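Local structure of ORF131 protein (Ralstonia metallidurans, 2WTP) at residues Ala55-Ala60 / Glu87-Trp92; Ile64-Gly69 / Val81-Gly86; Pro68-Val73 / Ala116-Tyr121; Val75-Thr80 / Ala95-Asp100; Thr101-Gly106 / Val120-Ser125. The protein binds copper(II), apparently changing conformation as it does so, and probably takes part in the heavy-metal resistance of its bacterium. All coordinates share one frame; numbering follows the deposited sequence.

Four of the five contacts lie in two small mixed sheets; contact 4 joins a turn to a loop between them. Contacts 1 and 2 lie in one sheet, where strands 88-94 and 80-85 are neighbours; their centres are 11 Å apart. Contacts 3 and 5 flank strand 119-123 in the other and share V120 and Y121. Contacts 2 and 3, with centres 9 Å apart, meet where I64 and F83 pack on V73, while L105 of contact 5 reaches F83 and V66. Contact 4 lies beside contact 5, about 7 Å between centres, and S77 OG bonds to D123 O; the carboxylate of D123 binds magnesium and copper. The side chain of S77 is about 8 Å from copper.

Contact 1: residues Ala55-Ala60 / Glu87-Trp92; sequences AGQSQA and EKIVAW
A55 N donates to A91 O at 3.1 Å, the one direct hydrogen bond between the two segments. It lies at strand 52-55, the antiparallel neighbour of strand 88-94 in a mixed beta sheet; the chain then turns through the short 3-10 segment 57-59. The N-H points well at the oxygen (161°), yet the donor stands 59° out of the carbonyl plane, so the amide approaches over the C=O group.

Water takes over where the backbones separate. One molecule donates to A55 O and accepts from A91 N, tying the same two residues together a second time. Another donates both to I89 O and to Q57 OE1, and so brings the glutamine side chain into the join between strand and turn.

The apolar contacts are small. The methyls of A55 and A91 meet at 3.9 Å, and A91 CB also presses close to the backbone, 3.4 Å from A55 O. A55 CB comes equally close to N and C of W92, whose NE1 bonds to Y51 O. Farther along, the Q57 chain is extended, with CG anti to the backbone N (chi1 179°), which starts it toward I89. The two side chains cross obliquely. I89 also packs on A82 of strand 80-85. The flat end of Q57 spans two branches of the isoleucine: OE1 is 3.8 Å from I89 CG2, and NE2 lies the same distance from I89 CD1.

Contact 2: residues Ile64-Gly69 / Val81-Gly86; sequences IDVKPG and VAFRAG
I64 uses both of its backbone polar groups on strand 80-85: I64 N donates to A82 O at 2.7 Å, and I64 O accepts from R84 N at 2.8 Å. V66 N then donates to R84 O, almost straight at hydrogen (172°). This ladder joins two parallel strands of the mixed sheet, and I64 O also receives a CA-H contact from F83. The opposite edge of strand 80-85 is paired through backbone bonds of V81 with W92 and of F83 with V90.

The polar side chains make no direct bond across the strands. In the D65 conformer given here, one of two, OD1 lies 3.3 Å from R84 O, but both are acceptors; a water instead donates to D65 OD1 and accepts from G86 N. R84 also has two conformers; in the one given, its NH2 forms a salt bridge with E87.

On the apolar side I64 CD1 touches V81 CG1 at 3.6 Å and F83 CE1 at 3.9 Å, the I64 and F83 side chains lying side by side. V81 CG1 lies over one face of that ring, offset toward the rim, while V66 CG2 meets its edge at CD1. L105 packs on both V66 and F83. Main-chain bonds and hydrocarbon thus hold the join, with D65 linked across it through water and R84 paired with E87.

Contact 3: residues Pro68-Val73 / Ala116-Tyr121; sequences PGMRYV and AGVRVY
M70 CG, in the conformer given, one of two, stands anti to its backbone N (chi1 176°), which puts it 3.9 Å from V118 CG1. V118 CG2 also reaches back to the backbone, 3.7 Å from M70 O. Farther along, V73 is likewise given in one of two conformers; here its CG2 sits in the crowded position between N and the carbonyl carbon and comes within 4.2 Å of V120 CG2.

The backbones run parallel. R119 N donates to R71 O at 2.9 Å, R119 O accepts from V73 N, and V73 O accepts from Y121 N, a nearly straight bond. Strand 119-123 is the middle strand of a three-stranded mixed sheet: strand 72-76 lies parallel on this edge, strand 101-104 antiparallel on the other. Where the pairing starts, a water donates to both R71 O and G117 O, bridging two carbonyls that cannot bond to each other.

Y72 CB is 3.2 Å from R119 O, and Y72 CA makes a CA-H contact with the same oxygen. The rest of the side chain leads away to the second subunit, where Y72 OH bonds to E79 and S61 of that subunit, so this edge of the sheet contributes to the dimer interface. R119 and Y121 find their polar partners within the chain: R119 NH2 bonds to S102 OG, and Y121 OH bonds to D100 OD2.

Contact 4: residues Val75-Thr80 / Ala95-Asp100; sequences VDSGET and AQMVRD
S77 points its side chain at the loop 95-100, with OG beside its own backbone N and anti to the carbonyl carbon (chi1 -81°). In this conformer, one of two modelled, OG accepts from M97 N at 3.0 Å in an almost straight bond (174°), and it also bonds to D123 O. The single hydroxyl therefore links the turn, the loop and strand 119-123. M97 holds CB and CG close to the same oxygen, CB at 3.7 Å.

Q96 adds its amide. A chi2 of -69° bends the chain at CD, and the amide meets the turn: OE1 lies 3.6 Å from S77 CB, and NE2 lies 3.5 Å from G78 CA. OE1 finds its polar partner in S125 OG. A95 O receives a CA-H contact from S77 and a weak hydrogen bond from G78 N, 3.4 Å long.

E79 N bonds to D76 O, and E79 OE1 takes D76 N nearly along its C-O axis. D76 to E79 form a type II beta turn with G78 at its third position, a place glycine often fills; it carries the chain from one sheet to the other, next to the metal-binding D123.

Contact 5: residues Thr101-Gly106 / Val120-Ser125; sequences TSVDLG and VYIDRS. With MG (magnesium ion), chain F; CU (copper (II) ion), chain O.
I122 lies against T101 and V103 on the neighbouring strand, and its side chain can be followed atom by atom. CB is 3.5 Å from T101 O. CG1, set beside the backbone N by chi1 of -56°, remains 3.9 Å from that same oxygen. CD1, at the tip, reaches V103 CG1 at 4.0 Å. V75 and F94 pack on the isoleucine from the rest of the chain.

V120, two residues earlier on the same face, meets the start of helix 105-108: its CG2 touches L105 CD1 at 3.9 Å. The two strands are antiparallel, and their pairing is regular. T101 and I122 exchange N-H and C=O in both directions, as do V103 and V120; S102 and Y121 between them form a non-hydrogen-bonded pair. Within the chain, strand 101-104 is an outer strand of the three-stranded sheet, and it leads directly into the helix, where D104 is the N-cap. D104 OD1 accepts from G106 N at 2.7 Å through its anti lone pair, and also takes G117 N. On the other face of the sheet S102 CB is close to V120 O.

Farther along, D123 divides its carboxylate between two metals. OD1 binds magnesium at 2.1 Å, with waters modelled around the ion. OD2 binds copper, also at 2.1 Å, and D123 OD1 of the second subunit is another ligand of that copper, placing the metal between the two chains of the dimer.

Contact 1: residues Ala55-Ala60 / Glu87-Trp92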
# COMPACT_ATOMS: atom_id res chain seq x y z
N ALA A 55 0.47 15.20 8.93
CA ALA A 55 0.48 15.96 7.69
C ALA A 55 -0.89 16.44 7.36
O ALA A 55 -1.86 15.96 7.93
CB ALA A 55 0.92 14.98 6.54
N GLY A 56 -0.94 17.40 6.42
CA GLY A 56 -2.26 17.79 5.88
C GLY A 56 -2.67 16.97 4.65
O GLY A 56 -1.82 16.60 3.84
N GLN A 57 -3.98 16.67 4.54
CA GLN A 57 -4.47 16.01 3.37
C GLN A 57 -4.13 16.66 2.07
O GLN A 57 -3.95 15.91 1.05
CB GLN A 57 -5.99 15.83 3.54
CG GLN A 57 -6.68 15.17 2.38
CD GLN A 57 -8.20 15.38 2.41
OE1 GLN A 57 -8.81 15.79 3.46
NE2 GLN A 57 -8.83 15.12 1.23
N SER A 58 -3.94 17.99 2.07
CA SER A 58 -3.62 18.64 0.81
C SER A 58 -2.24 18.31 0.26
O SER A 58 -1.94 18.61 -0.89
CB SER A 58 -3.79 20.16 0.98
OG SER A 58 -2.79 20.62 1.85
N GLN A 59 -1.38 17.68 1.07
CA GLN A 59 -0.06 17.26 0.61
C GLN A 59 0.04 15.75 0.36
O GLN A 59 1.11 15.29 0.01
CB GLN A 59 0.98 17.71 1.67
CG GLN A 59 1.16 19.26 1.58
CD GLN A 59 1.79 19.73 0.29
OE1 GLN A 59 2.87 19.23 -0.06
NE2 GLN A 59 1.16 20.69 -0.37
N ALA A 60 -1.05 15.04 0.59
CA ALA A 60 -0.97 13.58 0.40
C ALA A 60 -1.04 13.22 -1.06
O ALA A 60 -1.80 13.80 -1.83
CB ALA A 60 -2.15 12.95 1.16
N GLU A 87 -15.87 9.69 6.23
CA GLU A 87 -15.40 10.94 5.67
C GLU A 87 -14.39 11.58 6.57
O GLU A 87 -13.94 12.69 6.29
CB GLU A 87 -16.60 11.91 5.40
CG GLU A 87 -17.70 11.25 4.53
CD GLU A 87 -17.20 10.81 3.14
OE1 GLU A 87 -16.28 11.52 2.64
OE2 GLU A 87 -17.64 9.77 2.61
N LYS A 88 -13.95 10.87 7.60
CA LYS A 88 -12.85 11.42 8.40
C LYS A 88 -11.51 11.03 7.73
O LYS A 88 -11.30 9.86 7.40
CB LYS A 88 -12.82 10.88 9.78
CG LYS A 88 -11.89 11.63 10.65
CD LYS A 88 -11.98 11.05 12.01
CE LYS A 88 -11.34 11.92 13.11
NZ LYS A 88 -10.47 12.98 12.57
N ILE A 89 -10.67 12.03 7.48
CA ILE A 89 -9.37 11.83 6.82
C ILE A 89 -8.29 12.36 7.72
O ILE A 89 -8.32 13.54 8.20
CB ILE A 89 -9.39 12.48 5.40
CG1 ILE A 89 -10.45 11.82 4.55
CG2 ILE A 89 -7.98 12.38 4.81
CD1 ILE A 89 -10.75 12.53 3.25
N VAL A 90 -7.26 11.54 7.94
CA VAL A 90 -6.08 11.97 8.72
C VAL A 90 -4.83 11.62 7.89
O VAL A 90 -4.72 10.46 7.43
CB VAL A 90 -6.03 11.28 10.11
CG1 VAL A 90 -4.77 11.66 10.86
CG2 VAL A 90 -7.27 11.71 10.93
N ALA A 91 -3.88 12.53 7.73
CA ALA A 91 -2.69 12.28 6.91
C ALA A 91 -1.40 12.25 7.70
O ALA A 91 -1.35 12.73 8.85
CB ALA A 91 -2.59 13.38 5.83
N TRP A 92 -0.41 11.57 7.16
CA TRP A 92 0.88 11.35 7.82
C TRP A 92 1.98 11.40 6.81
O TRP A 92 1.82 10.84 5.70
CB TRP A 92 0.76 9.94 8.50
CG TRP A 92 1.90 9.70 9.41
CD1 TRP A 92 3.03 9.00 9.12
CD2 TRP A 92 1.96 10.06 10.81
NE1 TRP A 92 3.87 8.91 10.28
CE2 TRP A 92 3.21 9.57 11.30
CE3 TRP A 92 1.11 10.76 11.69
CZ2 TRP A 92 3.57 9.72 12.68
CZ3 TRP A 92 1.52 10.96 13.01
CH2 TRP A 92 2.76 10.45 13.46
O HOH W 1 -4.36 15.25 8.76
O HOH W 2 -8.15 15.96 6.56

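Contact 2: residues Ile64-Gly69 / Val81-Gly86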
# COMPACT_ATOMS: atom_id res chain seq x y z
N ILE A 64 -5.92 6.30 1.44
CA ILE A 64 -6.12 4.84 1.61
C ILE A 64 -7.39 4.72 2.49
O ILE A 64 -7.48 5.29 3.58
CB ILE A 64 -4.92 4.24 2.36
CG1 ILE A 64 -3.69 4.26 1.44
CG2 ILE A 64 -5.22 2.76 2.69
CD1 ILE A 64 -2.44 3.73 2.09
N ASP A 65 -8.39 3.98 2.01
CA ASP A 65 -9.58 3.69 2.79
C ASP A 65 -9.25 2.61 3.86
O ASP A 65 -8.70 1.56 3.57
CB ASP A 65 -10.67 3.13 1.82
CG ASP A 65 -12.08 3.26 2.36
OD1 ASP A 65 -12.26 3.86 3.44
OD2 ASP A 65 -13.01 2.75 1.70
N VAL A 66 -9.57 2.90 5.10
CA VAL A 66 -9.33 1.95 6.20
C VAL A 66 -10.65 1.19 6.46
O VAL A 66 -11.63 1.77 6.89
CB VAL A 66 -8.87 2.78 7.45
CG1 VAL A 66 -8.84 1.90 8.75
CG2 VAL A 66 -7.47 3.43 7.19
N LYS A 67 -10.73 -0.03 5.96
CA LYS A 67 -11.99 -0.84 6.00
C LYS A 67 -11.80 -1.92 7.00
O LYS A 67 -10.69 -2.38 7.23
CB LYS A 67 -12.20 -1.42 4.64
CG LYS A 67 -12.80 -0.40 3.64
CD LYS A 67 -14.03 0.34 4.25
CE LYS A 67 -14.86 1.18 3.21
NZ LYS A 67 -16.13 0.53 2.64
N PRO A 68 -12.88 -2.37 7.64
CA PRO A 68 -12.76 -3.49 8.58
C PRO A 68 -12.06 -4.73 7.97
O PRO A 68 -12.42 -5.07 6.84
CB PRO A 68 -14.23 -3.86 8.85
CG PRO A 68 -14.90 -2.53 8.85
CD PRO A 68 -14.21 -1.72 7.70
N GLY A 69 -11.13 -5.31 8.66
CA GLY A 69 -10.52 -6.52 8.12
C GLY A 69 -9.15 -6.22 7.54
O GLY A 69 -8.30 -7.09 7.44
N VAL A 81 0.67 10.27 3.06
CA VAL A 81 -0.52 9.41 2.76
C VAL A 81 -1.63 9.86 3.62
O VAL A 81 -1.43 10.11 4.86
CB VAL A 81 -0.19 7.92 3.10
CG1 VAL A 81 -1.38 7.06 2.79
CG2 VAL A 81 1.03 7.43 2.27
N ALA A 82 -2.82 9.95 3.05
CA ALA A 82 -4.00 10.22 3.86
C ALA A 82 -4.78 8.95 4.05
O ALA A 82 -4.76 8.04 3.17
CB ALA A 82 -4.87 11.30 3.14
N PHE A 83 -5.32 8.79 5.26
CA PHE A 83 -6.09 7.60 5.58
C PHE A 83 -7.51 8.02 5.89
O PHE A 83 -7.73 9.00 6.63
CB PHE A 83 -5.48 6.95 6.82
CG PHE A 83 -4.09 6.36 6.58
CD1 PHE A 83 -3.93 5.07 6.14
CD2 PHE A 83 -2.94 7.19 6.72
CE1 PHE A 83 -2.60 4.54 5.95
CE2 PHE A 83 -1.67 6.70 6.51
CZ PHE A 83 -1.50 5.36 6.09
N ARG A 84 -8.45 7.30 5.34
CA ARG A 84 -9.88 7.66 5.41
C ARG A 84 -10.67 6.60 6.16
O ARG A 84 -10.54 5.42 5.84
CB ARG A 84 -10.41 7.80 3.96
CG ARG A 84 -11.97 7.75 3.79
CD ARG A 84 -12.52 8.35 2.34
NE ARG A 84 -13.55 9.42 2.63
CZ ARG A 84 -13.36 10.71 2.48
NH1 ARG A 84 -12.27 11.14 1.88
NH2 ARG A 84 -14.28 11.60 2.87
N ALA A 85 -11.51 7.04 7.09
CA ALA A 85 -12.55 6.18 7.67
C ALA A 85 -13.85 6.95 7.52
O ALA A 85 -14.01 8.01 8.11
CB ALA A 85 -12.25 5.95 9.17
N GLY A 86 -14.74 6.45 6.67
CA GLY A 86 -15.93 7.24 6.30
C GLY A 86 -15.56 8.56 5.63
O GLY A 86 -14.84 8.56 4.62
O HOH W 3 -14.05 4.01 5.14

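Contact 3: residues Pro68-Val73 / Ala116-Tyr121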
# COMPACT_ATOMS: atom_id res chain seq x y z
N PRO A 68 -12.88 -2.37 7.64
CA PRO A 68 -12.76 -3.49 8.58
C PRO A 68 -12.06 -4.73 7.97
O PRO A 68 -12.42 -5.07 6.84
CB PRO A 68 -14.23 -3.86 8.85
CG PRO A 68 -14.90 -2.53 8.85
CD PRO A 68 -14.21 -1.72 7.70
N GLY A 69 -11.13 -5.31 8.66
CA GLY A 69 -10.52 -6.52 8.12
C GLY A 69 -9.15 -6.22 7.54
O GLY A 69 -8.30 -7.09 7.44
N MET A 70 -8.90 -4.97 7.18
CA MET A 70 -7.61 -4.60 6.59
C MET A 70 -6.48 -4.97 7.53
O MET A 70 -6.59 -4.71 8.76
CB MET A 70 -7.60 -3.10 6.40
CG MET A 70 -6.35 -2.55 5.90
SD MET A 70 -6.91 -0.93 5.45
CE MET A 70 -8.21 -1.47 4.34
N ARG A 71 -5.38 -5.53 7.00
CA ARG A 71 -4.26 -5.95 7.82
C ARG A 71 -2.99 -5.16 7.60
O ARG A 71 -2.32 -4.86 8.58
CB ARG A 71 -3.96 -7.43 7.70
CG ARG A 71 -5.14 -8.30 8.31
CD ARG A 71 -5.11 -8.42 9.89
NE ARG A 71 -4.07 -9.42 10.21
CZ ARG A 71 -4.21 -10.74 10.45
NH1 ARG A 71 -5.41 -11.41 10.52
NH2 ARG A 71 -3.04 -11.39 10.66
N TYR A 72 -2.64 -4.84 6.35
CA TYR A 72 -1.50 -3.96 6.19
C TYR A 72 -1.58 -3.17 4.92
O TYR A 72 -2.38 -3.48 4.04
CB TYR A 72 -0.13 -4.72 6.22
CG TYR A 72 0.13 -5.61 4.99
CD1 TYR A 72 0.86 -5.12 3.93
CD2 TYR A 72 -0.30 -6.93 4.97
CE1 TYR A 72 1.08 -5.98 2.80
CE2 TYR A 72 -0.09 -7.76 3.86
CZ TYR A 72 0.64 -7.23 2.81
OH TYR A 72 0.91 -8.06 1.74
N VAL A 73 -0.77 -2.11 4.89
CA VAL A 73 -0.52 -1.35 3.66
C VAL A 73 0.96 -1.10 3.58
O VAL A 73 1.68 -1.19 4.56
CB VAL A 73 -1.20 0.02 3.63
CG1 VAL A 73 -2.72 -0.15 3.60
CG2 VAL A 73 -0.86 0.83 4.83
N ALA A 116 -6.75 0.94 14.57
CA ALA A 116 -5.94 0.05 15.37
C ALA A 116 -5.95 -1.39 14.81
O ALA A 116 -7.06 -1.94 14.48
CB ALA A 116 -6.50 -0.01 16.80
N GLY A 117 -4.79 -1.98 14.67
CA GLY A 117 -4.67 -3.28 14.04
C GLY A 117 -4.33 -3.29 12.59
O GLY A 117 -4.11 -4.35 12.04
N VAL A 118 -4.33 -2.13 11.94
CA VAL A 118 -3.83 -2.05 10.59
C VAL A 118 -2.32 -1.75 10.68
O VAL A 118 -1.95 -0.74 11.35
CB VAL A 118 -4.48 -0.93 9.85
CG1 VAL A 118 -3.91 -0.85 8.40
CG2 VAL A 118 -6.03 -1.19 9.78
N ARG A 119 -1.47 -2.55 10.12
CA ARG A 119 -0.01 -2.34 10.24
C ARG A 119 0.47 -1.65 9.00
O ARG A 119 0.11 -2.02 7.88
CB ARG A 119 0.66 -3.66 10.45
CG ARG A 119 2.08 -3.45 10.93
CD ARG A 119 2.62 -4.59 11.83
NE ARG A 119 2.13 -4.35 13.14
CZ ARG A 119 2.77 -3.58 14.05
NH1 ARG A 119 2.12 -3.38 15.18
NH2 ARG A 119 3.95 -3.02 13.83
N VAL A 120 1.24 -0.58 9.17
CA VAL A 120 1.86 0.09 8.01
C VAL A 120 3.29 -0.40 7.85
O VAL A 120 4.09 -0.31 8.77
CB VAL A 120 1.92 1.60 8.27
CG1 VAL A 120 2.45 2.31 6.99
CG2 VAL A 120 0.48 2.08 8.57
N TYR A 121 3.60 -0.97 6.68
CA TYR A 121 4.96 -1.45 6.38
C TYR A 121 5.67 -0.30 5.67
O TYR A 121 5.25 0.06 4.56
CB TYR A 121 4.80 -2.68 5.48
CG TYR A 121 6.10 -3.39 5.29
CD1 TYR A 121 6.32 -4.62 5.91
CD2 TYR A 121 7.10 -2.85 4.46
CE1 TYR A 121 7.52 -5.27 5.75
CE2 TYR A 121 8.37 -3.55 4.27
CZ TYR A 121 8.51 -4.75 4.98
OH TYR A 121 9.70 -5.43 4.79
O HOH W 4 -2.37 -6.01 11.16

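Contact 4: residues Val75-Thr80 / Ala95-Asp100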
# COMPACT_ATOMS: atom_id res chain seq x y z
N VAL A 75 3.97 1.61 2.53
CA VAL A 75 4.30 3.03 2.19
C VAL A 75 5.78 3.14 2.09
O VAL A 75 6.60 2.33 2.55
CB VAL A 75 3.79 3.99 3.29
CG1 VAL A 75 2.24 3.79 3.47
CG2 VAL A 75 4.54 3.81 4.66
N ASP A 76 6.19 4.19 1.38
CA ASP A 76 7.59 4.51 1.29
C ASP A 76 8.02 5.45 2.42
O ASP A 76 7.27 6.28 2.91
CB ASP A 76 7.86 5.26 -0.03
CG ASP A 76 7.72 4.36 -1.26
OD1 ASP A 76 8.02 3.14 -1.18
OD2 ASP A 76 7.21 4.91 -2.28
N SER A 77 9.31 5.30 2.75
CA SER A 77 9.92 6.38 3.60
C SER A 77 9.64 7.72 2.94
O SER A 77 9.86 7.91 1.72
CB SER A 77 11.42 6.18 3.63
OG SER A 77 11.82 5.19 4.57
N GLY A 78 9.22 8.72 3.72
CA GLY A 78 8.97 10.05 3.17
C GLY A 78 7.64 10.26 2.50
O GLY A 78 7.32 11.35 2.11
N GLU A 79 6.90 9.17 2.29
CA GLU A 79 5.59 9.37 1.58
C GLU A 79 4.58 10.06 2.44
O GLU A 79 4.57 9.81 3.70
CB GLU A 79 5.07 7.97 1.23
CG GLU A 79 3.88 7.92 0.19
CD GLU A 79 3.36 6.49 -0.14
OE1 GLU A 79 3.93 5.53 0.30
OE2 GLU A 79 2.30 6.42 -0.81
N THR A 80 3.73 10.92 1.88
CA THR A 80 2.67 11.56 2.63
C THR A 80 1.37 10.91 2.13
O THR A 80 1.03 10.95 0.96
CB THR A 80 2.58 13.08 2.41
OG1 THR A 80 3.82 13.65 2.86
CG2 THR A 80 1.44 13.67 3.26
N ALA A 95 8.60 8.78 8.22
CA ALA A 95 9.99 9.11 8.39
C ALA A 95 10.87 8.43 7.37
O ALA A 95 10.42 7.54 6.62
CB ALA A 95 10.40 8.65 9.84
N GLN A 96 12.17 8.76 7.39
CA GLN A 96 13.17 8.15 6.54
C GLN A 96 13.82 7.04 7.32
O GLN A 96 14.55 7.28 8.27
CB GLN A 96 14.22 9.22 6.15
CG GLN A 96 13.63 10.36 5.36
CD GLN A 96 13.14 10.04 3.91
OE1 GLN A 96 13.58 9.07 3.27
NE2 GLN A 96 12.33 10.92 3.36
N MET A 97 13.49 5.80 6.95
CA MET A 97 13.91 4.66 7.73
C MET A 97 15.15 3.99 7.26
O MET A 97 15.31 3.71 6.07
CB MET A 97 12.76 3.59 7.72
CG MET A 97 11.48 4.13 8.29
SD MET A 97 11.70 4.82 9.93
CE MET A 97 9.97 5.03 10.29
N VAL A 98 16.06 3.60 8.17
CA VAL A 98 17.30 2.97 7.69
C VAL A 98 17.10 1.54 7.14
O VAL A 98 17.83 1.09 6.30
CB VAL A 98 18.34 3.03 8.87
CG1 VAL A 98 17.89 2.07 10.05
CG2 VAL A 98 19.72 2.73 8.33
N ARG A 99 16.07 0.88 7.69
CA ARG A 99 15.69 -0.44 7.25
C ARG A 99 14.19 -0.49 7.21
O ARG A 99 13.49 0.33 7.85
CB ARG A 99 16.22 -1.56 8.17
CG ARG A 99 15.77 -1.45 9.50
CD ARG A 99 16.37 -2.59 10.42
NE ARG A 99 17.83 -2.52 10.55
CZ ARG A 99 18.46 -1.79 11.47
NH1 ARG A 99 17.77 -1.06 12.34
NH2 ARG A 99 19.78 -1.76 11.52
N ASP A 100 13.65 -1.48 6.50
CA ASP A 100 12.18 -1.65 6.51
C ASP A 100 11.66 -1.82 7.93
O ASP A 100 12.36 -2.49 8.80
CB ASP A 100 11.76 -2.93 5.77
CG ASP A 100 12.07 -2.90 4.32
OD1 ASP A 100 12.65 -1.96 3.71
OD2 ASP A 100 11.64 -3.85 3.62

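Contact 5: residues Thr101-Gly106 / Val120-Ser125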
# COMPACT_ATOMS: atom_id res chain seq x y z
N THR A 101 10.52 -1.20 8.23
CA THR A 101 9.98 -1.34 9.57
C THR A 101 8.48 -1.19 9.50
O THR A 101 7.96 -0.69 8.50
CB THR A 101 10.65 -0.28 10.45
OG1 THR A 101 10.29 -0.42 11.81
CG2 THR A 101 10.21 1.15 10.09
N SER A 102 7.77 -1.59 10.49
CA SER A 102 6.36 -1.36 10.52
C SER A 102 5.86 -0.71 11.79
O SER A 102 6.56 -0.71 12.84
CB SER A 102 5.60 -2.69 10.32
OG SER A 102 5.63 -3.54 11.50
N VAL A 103 4.65 -0.12 11.71
CA VAL A 103 4.03 0.46 12.90
C VAL A 103 2.55 0.28 12.84
O VAL A 103 1.98 0.27 11.73
CB VAL A 103 4.47 1.97 13.03
CG1 VAL A 103 4.00 2.81 11.85
CG2 VAL A 103 3.95 2.56 14.38
N ASP A 104 1.88 0.21 14.00
CA ASP A 104 0.41 0.14 13.93
C ASP A 104 -0.19 1.46 13.61
O ASP A 104 0.10 2.43 14.32
CB ASP A 104 -0.15 -0.40 15.28
CG ASP A 104 -1.62 -0.90 15.12
OD1 ASP A 104 -2.52 -0.09 14.95
OD2 ASP A 104 -1.84 -2.11 15.07
N LEU A 105 -1.12 1.54 12.64
CA LEU A 105 -1.70 2.83 12.26
C LEU A 105 -2.46 3.39 13.48
O LEU A 105 -2.66 4.61 13.57
CB LEU A 105 -2.67 2.55 11.11
CG LEU A 105 -3.28 3.82 10.43
CD1 LEU A 105 -2.19 4.66 9.77
CD2 LEU A 105 -4.43 3.38 9.43
N GLY A 106 -3.00 2.55 14.35
CA GLY A 106 -3.78 3.02 15.52
C GLY A 106 -2.93 3.80 16.52
O GLY A 106 -3.52 4.49 17.37
N VAL A 120 1.24 -0.58 9.17
CA VAL A 120 1.86 0.09 8.01
C VAL A 120 3.29 -0.40 7.85
O VAL A 120 4.09 -0.31 8.77
CB VAL A 120 1.92 1.60 8.27
CG1 VAL A 120 2.45 2.31 6.99
CG2 VAL A 120 0.48 2.08 8.57
N TYR A 121 3.60 -0.97 6.68
CA TYR A 121 4.96 -1.45 6.38
C TYR A 121 5.67 -0.30 5.67
O TYR A 121 5.25 0.06 4.56
CB TYR A 121 4.80 -2.68 5.48
CG TYR A 121 6.10 -3.39 5.29
CD1 TYR A 121 6.32 -4.62 5.91
CD2 TYR A 121 7.10 -2.85 4.46
CE1 TYR A 121 7.52 -5.27 5.75
CE2 TYR A 121 8.37 -3.55 4.27
CZ TYR A 121 8.51 -4.75 4.98
OH TYR A 121 9.70 -5.43 4.79
N ILE A 122 6.75 0.19 6.23
CA ILE A 122 7.47 1.38 5.72
C ILE A 122 8.77 0.88 5.07
O ILE A 122 9.62 0.26 5.70
CB ILE A 122 7.82 2.41 6.86
CG1 ILE A 122 6.53 2.82 7.59
CG2 ILE A 122 8.46 3.58 6.13
CD1 ILE A 122 6.81 3.42 9.02
N ASP A 123 8.91 1.06 3.76
CA ASP A 123 10.11 0.65 3.07
C ASP A 123 11.27 1.58 3.40
O ASP A 123 11.11 2.76 3.69
CB ASP A 123 9.81 0.80 1.59
CG ASP A 123 10.91 0.33 0.69
OD1 ASP A 123 11.47 -0.73 0.95
OD2 ASP A 123 11.10 0.97 -0.33
N ARG A 124 12.47 1.01 3.41
CA ARG A 124 13.76 1.67 3.68
C ARG A 124 13.92 2.88 2.81
O ARG A 124 13.54 2.88 1.62
CB ARG A 124 14.85 0.61 3.43
CG ARG A 124 16.25 1.09 3.40
CD ARG A 124 17.18 -0.11 3.40
NE ARG A 124 18.44 0.19 2.73
CZ ARG A 124 19.03 1.37 2.78
NH1 ARG A 124 18.47 2.36 3.48
NH2 ARG A 124 20.18 1.57 2.14
N SER A 125 14.57 3.93 3.35
CA SER A 125 14.90 5.12 2.60
C SER A 125 16.08 5.03 1.66
O SER A 125 17.08 4.44 1.99
CB SER A 125 15.18 6.16 3.70
OG SER A 125 15.62 7.36 3.04
MG MG F . 12.06 -2.56 -0.01
CU CU O . 12.55 0.22 -1.65
O HOH W 5 13.54 -2.73 1.36
O HOH W 6 12.33 -4.49 1.62
O HOH W 7 10.67 -3.43 1.13
O HOH W 8 13.71 -2.22 -1.45
O HOH W 9 12.10 -4.53 -1.01